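Local coordinates for type IV secretion protein Dot (PDB 6KS5) that removes ubiquitin as a Legionella pneumophila deubiquitinase, regulating the association of polyubiquitin chains with the phagosome that holds the bacterium, at residues D27-F30 with F31-A35; A35-L38 with L39-L43; G155-Y158 with E159-A163. All blocks are in the same frame, centred on the assembly; numbering follows the deposited sequence.

Contact 1: D27-F30 with F31-A35; sequences DNCF and FHNFA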
ATOM      1  N   ASP A  27      -2.239   8.105  -3.593  1.00 86.40           N
ATOM      2  CA  ASP A  27      -1.899   7.432  -2.339  1.00 86.15           C
ATOM      3  C   ASP A  27      -1.017   6.198  -2.568  1.00 87.82           C
ATOM      4  O   ASP A  27      -1.067   5.235  -1.799  1.00 88.49           O
ATOM      5  CB  ASP A  27      -3.166   7.062  -1.554  1.00 84.07           C
ATOM      6  CG  ASP A  27      -3.909   8.290  -1.005  1.00 83.55           C
ATOM      7  OD1 ASP A  27      -3.401   9.422  -1.146  1.00 85.01           O
ATOM      8  OD2 ASP A  27      -5.007   8.124  -0.428  1.00 82.11           O
ATOM      9  N   ASN A  28      -0.198   6.218  -3.625  1.00 79.35           N
ATOM     10  CA  ASN A  28       0.695   5.117  -3.978  1.00 82.52           C
ATOM     11  C   ASN A  28       2.155   5.462  -3.675  1.00 84.02           C
ATOM     12  O   ASN A  28       3.072   4.951  -4.313  1.00 86.03           O
ATOM     13  CB  ASN A  28       0.500   4.731  -5.452  1.00 84.01           C
ATOM     14  CG  ASN A  28      -0.753   3.874  -5.681  1.00 82.36           C
ATOM     15  OD1 ASN A  28      -1.212   3.191  -4.768  1.00 81.67           O
ATOM     16  ND2 ASN A  28      -1.300   3.905  -6.902  1.00 80.59           N
ATOM     17  N   CYS A  29       2.375   6.306  -2.669  1.00 81.63           N
ATOM     18  CA  CYS A  29       3.694   6.879  -2.427  1.00 84.46           C
ATOM     19  C   CYS A  29       4.733   5.798  -2.121  1.00 85.80           C
ATOM     20  O   CYS A  29       5.878   5.894  -2.579  1.00 86.85           O
ATOM     21  CB  CYS A  29       3.594   7.879  -1.278  1.00 84.27           C
ATOM     22  SG  CYS A  29       5.171   8.504  -0.674  1.00 86.42           S
ATOM     23  N   PHE A  30       4.351   4.743  -1.375  1.00 79.05           N
ATOM     24  CA  PHE A  30       5.282   3.657  -1.122  1.00 80.71           C
ATOM     25  C   PHE A  30       5.526   2.837  -2.377  1.00 83.70           C
ATOM     26  O   PHE A  30       6.659   2.419  -2.637  1.00 85.69           O
ATOM     27  CB  PHE A  30       4.762   2.758  -0.031  1.00 79.78           C
ATOM     28  CG  PHE A  30       5.520   1.462   0.035  1.00 82.80           C
ATOM     29  CD1 PHE A  30       6.760   1.426   0.644  1.00 84.10           C
ATOM     30  CD2 PHE A  30       5.019   0.287  -0.513  1.00 84.48           C
ATOM     31  CE1 PHE A  30       7.477   0.281   0.721  1.00 86.32           C
ATOM     32  CE2 PHE A  30       5.736  -0.877  -0.447  1.00 86.83           C
ATOM     33  CZ  PHE A  30       6.976  -0.880   0.172  1.00 88.23           C
ATOM     34  N   PHE A  31       4.463   2.527  -3.122  1.00 82.42           N
ATOM     35  CA  PHE A  31       4.647   1.773  -4.349  1.00 83.44           C
ATOM     36  C   PHE A  31       5.491   2.556  -5.340  1.00 83.39           C
ATOM     37  O   PHE A  31       6.286   1.968  -6.082  1.00 84.09           O
ATOM     38  CB  PHE A  31       3.293   1.414  -4.944  1.00 83.02           C
ATOM     39  CG  PHE A  31       2.509   0.458  -4.113  1.00 83.11           C
ATOM     40  CD1 PHE A  31       3.032  -0.778  -3.772  1.00 85.53           C
ATOM     41  CD2 PHE A  31       1.247   0.799  -3.662  1.00 80.88           C
ATOM     42  CE1 PHE A  31       2.298  -1.663  -3.003  1.00 86.24           C
ATOM     43  CE2 PHE A  31       0.510  -0.077  -2.892  1.00 81.24           C
ATOM     44  CZ  PHE A  31       1.033  -1.310  -2.563  1.00 84.33           C
ATOM     45  N   HIS A  32       5.361   3.884  -5.346  1.00 84.57           N
ATOM     46  CA  HIS A  32       6.250   4.692  -6.167  1.00 85.87           C
ATOM     47  C   HIS A  32       7.695   4.540  -5.705  1.00 86.82           C
ATOM     48  O   HIS A  32       8.604   4.437  -6.533  1.00 87.61           O
ATOM     49  CB  HIS A  32       5.812   6.157  -6.137  1.00 84.67           C
ATOM     50  CG  HIS A  32       4.452   6.400  -6.715  1.00 83.17           C
ATOM     51  ND1 HIS A  32       3.715   7.531  -6.434  1.00 82.25           N
ATOM     52  CD2 HIS A  32       3.691   5.657  -7.555  1.00 82.71           C
ATOM     53  CE1 HIS A  32       2.560   7.474  -7.074  1.00 81.24           C
ATOM     54  NE2 HIS A  32       2.520   6.346  -7.760  1.00 81.78           N
ATOM     55  N   ASN A  33       7.922   4.505  -4.385  1.00 84.62           N
ATOM     56  CA  ASN A  33       9.257   4.228  -3.855  1.00 85.55           C
ATOM     57  C   ASN A  33       9.757   2.858  -4.306  1.00 87.71           C
ATOM     58  O   ASN A  33      10.898   2.716  -4.761  1.00 89.33           O
ATOM     59  CB  ASN A  33       9.248   4.299  -2.326  1.00 84.57           C
ATOM     60  CG  ASN A  33       9.376   5.713  -1.797  1.00 84.48           C
ATOM     61  OD1 ASN A  33      10.401   6.080  -1.226  1.00 83.25           O
ATOM     62  ND2 ASN A  33       8.322   6.505  -1.954  1.00 84.10           N
ATOM     63  N   PHE A  34       8.918   1.830  -4.161  1.00 84.50           N
ATOM     64  CA  PHE A  34       9.308   0.501  -4.618  1.00 85.71           C
ATOM     65  C   PHE A  34       9.489   0.465  -6.127  1.00 87.08           C
ATOM     66  O   PHE A  34      10.360  -0.253  -6.631  1.00 88.53           O
ATOM     67  CB  PHE A  34       8.267  -0.532  -4.192  1.00 84.77           C
ATOM     68  CG  PHE A  34       8.670  -1.950  -4.474  1.00 87.03           C
ATOM     69  CD1 PHE A  34       9.896  -2.427  -4.046  1.00 88.42           C
ATOM     70  CD2 PHE A  34       7.823  -2.806  -5.164  1.00 86.37           C
ATOM     71  CE1 PHE A  34      10.276  -3.729  -4.300  1.00 90.73           C
ATOM     72  CE2 PHE A  34       8.197  -4.112  -5.422  1.00 88.41           C
ATOM     73  CZ  PHE A  34       9.427  -4.572  -4.989  1.00 91.06           C
ATOM     74  N   ALA A  35       8.686   1.240  -6.859  1.00 89.26           N
ATOM     75  CA  ALA A  35       8.794   1.262  -8.310  1.00 89.06           C
ATOM     76  C   ALA A  35      10.156   1.783  -8.747  1.00 90.63           C
ATOM     77  O   ALA A  35      10.904   1.090  -9.446  1.00 92.27           O
ATOM     78  CB  ALA A  35       7.670   2.111  -8.905  1.00 86.97           C
TER
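Phe-30 and Phe-31 form an offset edge-to-face pair in the first turn of helix 29-40. The ring centroids are 5.7 Å apart and the planes stand at 62°. Phe-30 turns its edge to the face of Phe-31, with Phe-30 CD2 4.0 Å from Phe-31 CD1. The first torsions differ: Phe-30 sets CG opposite its own N (chi1 166°), while Phe-31 sets CG opposite its carbonyl carbon. Asn-28 OD1 reaches the edge of the Phe-31 ring, 3.6 Å from Phe-31 CD2. The same oxygen accepts a hydrogen bond from Arg-106 NE, which restrains the amide. Asn-28 also packs on His-32. Its CB sits over a face of the His-32 ring in a CH-pi contact, 3.9 Å from the centroid. Asn-28 O lies over the same face, near the rim. The backbone bond from His-32 N to Asn-28 O ties the same two residues, and His-32 ND1 bonds to Ser-23 O. Asn-33 grips Cys-29 O twice, through ND2 at 2.6 Å and through N at 3.1 Å. The two donors come from opposite faces of the carbonyl plane. Cys-29 lies at the helix start and touches His-270, an arrangement consistent with a thiol-protease active site. Helix 95-112 packs against Asn-28 and Phe-31, and helix 222-231 against Phe-30. Asn-33 ND2 also bonds to Tyr-271 O, just before strand 272-273.

Contact 2: A35-L38 with L39-L43; sequences ALYL and LTNNL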
ATOM      1  N   ALA A  35       8.686   1.240  -6.859  1.00 89.26           N
ATOM      2  CA  ALA A  35       8.794   1.262  -8.310  1.00 89.06           C
ATOM      3  C   ALA A  35      10.156   1.783  -8.747  1.00 90.63           C
ATOM      4  O   ALA A  35      10.904   1.090  -9.446  1.00 92.27           O
ATOM      5  CB  ALA A  35       7.670   2.111  -8.905  1.00 86.97           C
ATOM      6  N   LEU A  36      10.508   3.002  -8.329  1.00 90.04           N
ATOM      7  CA  LEU A  36      11.770   3.571  -8.788  1.00 90.62           C
ATOM      8  C   LEU A  36      12.972   2.844  -8.197  1.00 92.89           C
ATOM      9  O   LEU A  36      14.057   2.902  -8.782  1.00 94.35           O
ATOM     10  CB  LEU A  36      11.830   5.075  -8.490  1.00 88.98           C
ATOM     11  CG  LEU A  36      11.330   5.684  -7.181  1.00 86.54           C
ATOM     12  CD1 LEU A  36      12.186   5.268  -5.988  1.00 87.05           C
ATOM     13  CD2 LEU A  36      11.236   7.203  -7.302  1.00 85.01           C
ATOM     14  N   TYR A  37      12.798   2.138  -7.077  1.00 91.25           N
ATOM     15  CA  TYR A  37      13.851   1.246  -6.606  1.00 92.13           C
ATOM     16  C   TYR A  37      14.086   0.100  -7.582  1.00 93.29           C
ATOM     17  O   TYR A  37      15.228  -0.328  -7.776  1.00 94.91           O
ATOM     18  CB  TYR A  37      13.501   0.690  -5.225  1.00 91.68           C
ATOM     19  CG  TYR A  37      14.373  -0.472  -4.800  1.00 92.90           C
ATOM     20  CD1 TYR A  37      15.654  -0.259  -4.309  1.00 92.77           C
ATOM     21  CD2 TYR A  37      13.915  -1.781  -4.890  1.00 94.42           C
ATOM     22  CE1 TYR A  37      16.457  -1.316  -3.918  1.00 94.19           C
ATOM     23  CE2 TYR A  37      14.712  -2.846  -4.503  1.00 95.65           C
ATOM     24  CZ  TYR A  37      15.983  -2.607  -4.018  1.00 95.42           C
ATOM     25  OH  TYR A  37      16.780  -3.663  -3.630  1.00 96.12           O
ATOM     26  N   LEU A  38      13.020  -0.409  -8.199  1.00 95.54           N
ATOM     27  CA  LEU A  38      13.153  -1.488  -9.165  1.00 96.47           C
ATOM     28  C   LEU A  38      13.716  -1.003 -10.490  1.00 97.38           C
ATOM     29  O   LEU A  38      14.281  -1.807 -11.241  1.00 98.17           O
ATOM     30  CB  LEU A  38      11.795  -2.155  -9.401  1.00 95.88           C
ATOM     31  CG  LEU A  38      11.279  -3.087  -8.304  1.00 96.47           C
ATOM     32  CD1 LEU A  38      10.033  -3.800  -8.793  1.00 96.51           C
ATOM     33  CD2 LEU A  38      12.348  -4.083  -7.901  1.00 98.40           C
ATOM     34  N   LEU A  39      13.574   0.286 -10.791  1.00100.55           N
ATOM     35  CA  LEU A  39      14.027   0.847 -12.057  1.00 99.86           C
ATOM     36  C   LEU A  39      15.408   1.477 -11.987  1.00 99.58           C
ATOM     37  O   LEU A  39      16.127   1.469 -12.994  1.00101.40           O
ATOM     38  CB  LEU A  39      13.029   1.897 -12.557  1.00 98.57           C
ATOM     39  CG  LEU A  39      11.605   1.419 -12.826  1.00 97.45           C
ATOM     40  CD1 LEU A  39      10.815   2.492 -13.564  1.00 95.86           C
ATOM     41  CD2 LEU A  39      11.642   0.130 -13.622  1.00 99.04           C
ATOM     42  N   THR A  40      15.797   2.031 -10.835  1.00103.98           N
ATOM     43  CA  THR A  40      17.080   2.723 -10.747  1.00104.51           C
ATOM     44  C   THR A  40      18.243   1.751 -10.895  1.00105.98           C
ATOM     45  O   THR A  40      19.201   2.023 -11.628  1.00107.34           O
ATOM     46  CB  THR A  40      17.191   3.487  -9.426  1.00103.57           C
ATOM     47  OG1 THR A  40      16.570   2.733  -8.378  1.00102.83           O
ATOM     48  CG2 THR A  40      16.529   4.858  -9.528  1.00103.36           C
ATOM     49  N   ASN A  41      18.180   0.610 -10.206  1.00109.50           N
ATOM     50  CA  ASN A  41      19.240  -0.387 -10.274  1.00110.72           C
ATOM     51  C   ASN A  41      18.873  -1.573 -11.164  1.00110.63           C
ATOM     52  O   ASN A  41      19.430  -2.662 -10.992  1.00110.95           O
ATOM     53  CB  ASN A  41      19.621  -0.864  -8.870  1.00111.90           C
ATOM     54  CG  ASN A  41      18.432  -1.359  -8.073  1.00107.77           C
ATOM     55  OD1 ASN A  41      17.816  -2.367  -8.421  1.00105.80           O
ATOM     56  ND2 ASN A  41      18.112  -0.661  -6.987  1.00104.90           N
ATOM     57  N   ASN A  42      17.932  -1.384 -12.097  1.00110.37           N
ATOM     58  CA  ASN A  42      17.723  -2.289 -13.237  1.00111.05           C
ATOM     59  C   ASN A  42      17.358  -3.714 -12.818  1.00112.15           C
ATOM     60  O   ASN A  42      17.692  -4.679 -13.514  1.00112.74           O
ATOM     61  CB  ASN A  42      18.952  -2.313 -14.150  1.00111.72           C
ATOM     62  CG  ASN A  42      19.348  -0.931 -14.635  1.00111.97           C
ATOM     63  OD1 ASN A  42      20.219  -0.280 -14.051  1.00113.01           O
ATOM     64  ND2 ASN A  42      18.713  -0.476 -15.713  1.00111.36           N
ATOM     65  N   LEU A  43      16.664  -3.866 -11.695  1.00111.72           N
ATOM     66  CA  LEU A  43      16.202  -5.183 -11.276  1.00111.30           C
ATOM     67  C   LEU A  43      14.944  -5.564 -12.063  1.00110.11           C
ATOM     68  O   LEU A  43      14.087  -4.712 -12.314  1.00108.56           O
ATOM     69  CB  LEU A  43      15.932  -5.179  -9.765  1.00110.63           C
ATOM     70  CG  LEU A  43      16.018  -6.427  -8.882  1.00110.53           C
ATOM     71  CD1 LEU A  43      15.875  -6.009  -7.402  1.00109.26           C
ATOM     72  CD2 LEU A  43      14.973  -7.480  -9.286  1.00109.56           C
TER
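The Tyr-37 ring and the Asn-41 amide stand with their planes 75° apart. Asn-41 ND2 approaches the ring obliquely and lies 3.5 Å from Tyr-37 CE1. Leu-43 CD1 also comes to the ring at a slant, 4.4 Å from Tyr-37 CE2. Outside the turn, Phe-260 stacks on the Tyr-37 ring, and Tyr-37 OH bonds to Pro-258 O. These two partners fix the ring at its flat side and at its hydroxyl. Asn-41 ND2 is also close to Tyr-37 O, but the angle is too poor for a hydrogen bond.

Here helix 29-40 ends in a Schellman motif. Asn-42 takes left-handed backbone angles (phi 61°). The six-to-one bond runs from Leu-43 N to Leu-38 O at 3.2 Å and is weak. The inner bond, Asn-42 N to Leu-39 O, is weak as well. The motif's apolar contact is present: Leu-38 CD2 lies 4.0 Å from Leu-43 CD1, and the two side chains run obliquely to each other.

Within the last helical turn, Leu-36 O takes two bonds from Thr-40. One comes from Thr-40 N at 2.8 Å, the other from Thr-40 OG1 at 2.6 Å. Thr-40 OG1 sits between its own N and carbonyl carbon (chi1 37°), which folds the hydroxyl back onto the helix. Leu-38 also packs on Pro-46, and Leu-39 on Lys-97 of helix 95-112.

Contact 3: G155-Y158 with E159-A163; sequences GALY and EANEA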
ATOM      1  N   GLY A 155      -4.764   0.936  10.704  1.00 72.19           N
ATOM      2  CA  GLY A 155      -5.970   1.509  10.124  1.00 72.29           C
ATOM      3  C   GLY A 155      -6.545   0.668   9.001  1.00 72.73           C
ATOM      4  O   GLY A 155      -7.753   0.430   8.946  1.00 71.81           O
ATOM      5  N   ALA A 156      -5.686   0.205   8.090  1.00 68.09           N
ATOM      6  CA  ALA A 156      -6.161  -0.605   6.973  1.00 67.91           C
ATOM      7  C   ALA A 156      -6.777  -1.911   7.464  1.00 65.32           C
ATOM      8  O   ALA A 156      -7.787  -2.374   6.919  1.00 67.14           O
ATOM      9  CB  ALA A 156      -5.016  -0.880   6.000  1.00 67.40           C
ATOM     10  N   LEU A 157      -6.184  -2.513   8.498  1.00 67.71           N
ATOM     11  CA  LEU A 157      -6.728  -3.749   9.053  1.00 64.42           C
ATOM     12  C   LEU A 157      -8.007  -3.486   9.837  1.00 64.74           C
ATOM     13  O   LEU A 157      -8.945  -4.295   9.802  1.00 64.48           O
ATOM     14  CB  LEU A 157      -5.685  -4.426   9.938  1.00 63.21           C
ATOM     15  CG  LEU A 157      -6.097  -5.729  10.616  1.00 62.01           C
ATOM     16  CD1 LEU A 157      -5.726  -6.907   9.745  1.00 62.73           C
ATOM     17  CD2 LEU A 157      -5.440  -5.851  11.983  1.00 60.48           C
ATOM     18  N   TYR A 158      -8.063  -2.356  10.545  1.00 62.10           N
ATOM     19  CA  TYR A 158      -9.256  -2.023  11.311  1.00 62.61           C
ATOM     20  C   TYR A 158     -10.430  -1.672  10.404  1.00 66.03           C
ATOM     21  O   TYR A 158     -11.589  -1.844  10.799  1.00 68.93           O
ATOM     22  CB  TYR A 158      -8.954  -0.870  12.270  1.00 62.91           C
ATOM     23  CG  TYR A 158      -8.120  -1.275  13.466  1.00 62.19           C
ATOM     24  CD1 TYR A 158      -7.736  -2.592  13.654  1.00 61.16           C
ATOM     25  CD2 TYR A 158      -7.724  -0.341  14.415  1.00 62.32           C
ATOM     26  CE1 TYR A 158      -6.980  -2.966  14.742  1.00 60.85           C
ATOM     27  CE2 TYR A 158      -6.971  -0.708  15.512  1.00 61.82           C
ATOM     28  CZ  TYR A 158      -6.602  -2.022  15.666  1.00 61.78           C
ATOM     29  OH  TYR A 158      -5.851  -2.399  16.750  1.00 63.45           O
ATOM     30  N   GLU A 159     -10.156  -1.183   9.192  1.00 66.87           N
ATOM     31  CA  GLU A 159     -11.236  -0.821   8.282  1.00 70.60           C
ATOM     32  C   GLU A 159     -11.771  -2.032   7.530  1.00 71.83           C
ATOM     33  O   GLU A 159     -12.981  -2.143   7.310  1.00 74.31           O
ATOM     34  CB  GLU A 159     -10.764   0.246   7.299  1.00 72.93           C
ATOM     35  CG  GLU A 159     -11.254   1.631   7.655  1.00 74.49           C
ATOM     36  CD  GLU A 159     -11.416   2.531   6.443  1.00 79.00           C
ATOM     37  OE1 GLU A 159     -11.698   3.735   6.630  1.00 81.06           O
ATOM     38  OE2 GLU A 159     -11.251   2.037   5.305  1.00 80.61           O
ATOM     39  N   ALA A 160     -10.888  -2.950   7.133  1.00 68.14           N
ATOM     40  CA  ALA A 160     -11.336  -4.123   6.394  1.00 69.14           C
ATOM     41  C   ALA A 160     -12.281  -4.977   7.231  1.00 70.12           C
ATOM     42  O   ALA A 160     -13.298  -5.463   6.724  1.00 73.41           O
ATOM     43  CB  ALA A 160     -10.133  -4.943   5.931  1.00 65.57           C
ATOM     44  N   ASN A 161     -11.970  -5.162   8.516  1.00 67.66           N
ATOM     45  CA  ASN A 161     -12.774  -5.986   9.415  1.00 68.64           C
ATOM     46  C   ASN A 161     -13.584  -5.136  10.390  1.00 70.48           C
ATOM     47  O   ASN A 161     -13.777  -5.508  11.549  1.00 69.16           O
ATOM     48  CB  ASN A 161     -11.900  -6.971  10.181  1.00 65.04           C
ATOM     49  CG  ASN A 161     -10.857  -7.624   9.308  1.00 62.74           C
ATOM     50  OD1 ASN A 161     -11.149  -8.545   8.550  1.00 64.46           O
ATOM     51  ND2 ASN A 161      -9.622  -7.143   9.408  1.00 58.26           N
ATOM     52  N   GLU A 162     -14.082  -3.990   9.920  1.00 69.27           N
ATOM     53  CA  GLU A 162     -14.810  -3.078  10.795  1.00 69.95           C
ATOM     54  C   GLU A 162     -16.059  -3.728  11.374  1.00 73.54           C
ATOM     55  O   GLU A 162     -16.358  -3.568  12.564  1.00 73.22           O
ATOM     56  CB  GLU A 162     -15.183  -1.810  10.033  1.00 71.75           C
ATOM     57  CG  GLU A 162     -15.872  -0.748  10.880  1.00 74.06           C
ATOM     58  CD  GLU A 162     -15.452   0.657  10.493  1.00 76.84           C
ATOM     59  OE1 GLU A 162     -14.274   0.827  10.112  1.00 75.35           O
ATOM     60  OE2 GLU A 162     -16.287   1.587  10.570  1.00 80.35           O
ATOM     61  N   ALA A 163     -16.806  -4.463  10.547  1.00 69.84           N
ATOM     62  CA  ALA A 163     -18.069  -5.034  11.004  1.00 71.74           C
ATOM     63  C   ALA A 163     -17.849  -6.061  12.105  1.00 71.66           C
ATOM     64  O   ALA A 163     -18.540  -6.041  13.128  1.00 72.81           O
ATOM     65  CB  ALA A 163     -18.818  -5.653   9.826  1.00 71.31           C
TER
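Leu-157 and Asn-161 carry the main side-chain contact, at the break between helix 155-160 and helix 162-173. Backbone hydrogen bonds come first. Glu-159 N bonds to Gly-155 O at 2.9 Å, and Ala-160 N bonds to Ala-156 O at 3.2 Å. The next in the series, Asn-161 N to Leu-157 O, is weak at 3.4 Å. After it the pattern fails. Glu-162 N lies 3.4 Å from Tyr-158 O at a poor angle and instead makes a weak bond to Glu-159 O. Asn-161 has left helical backbone angles and stands just before the next helix, where its side chain makes no capping bond.

One side-chain hydrogen bond crosses the contact. Asn-161 ND2 gives it to Leu-157 O over 3.0 Å. The bond is bent (N-H...O 134°), and the oxygen lies 30° out of the amide plane. CG of Asn-161 is beside its own N (chi1 -43°), and the amide can fold back over the last turn. At its other end, Asn-161 OD1 accepts from Tyr-200 OH, which helps set the rotation of the amide.

Beyond this bond the two side chains only brush. The methyl Leu-157 CD1 lies 3.9 Å from the amide nitrogen Asn-161 ND2, and the chains run obliquely past each other. Both also pack on Trp-201 and Phe-134.

Charges and rings face other helices. Glu-162 OE1 forms a salt bridge with Lys-150 NZ. Tyr-158 bonds through OH to Ala-133 O and meets Tyr-137 edge-to-face.

The chemistry is that of a helix break where one amide supplements a fading backbone bond. The amide nitrogen serves Leu-157 O, while its oxygen links the break to helix 193-214.

Overall arrangement
Contacts 1 and 2 lie on one helix, 29-40. They share Ala-35, and their centres are 12 Å apart. Residues 27-35 cover its start and residues 35-43 its end, with helix 95-112 packed along both. Contact 1 is the buried one and holds Cys-29 in touch with His-270, an arrangement consistent with a thiol-protease active site. Contact 2 lies farther out, about 18 Å from the chain centre to its own centre. Contact 3 belongs to a separate group of helices. Its centre is 22 Å from that of contact 1, with nearest atoms about 10 Å apart. From contact 2 it is 32 Å, centre to centre, across the middle of the chain. It touches neither.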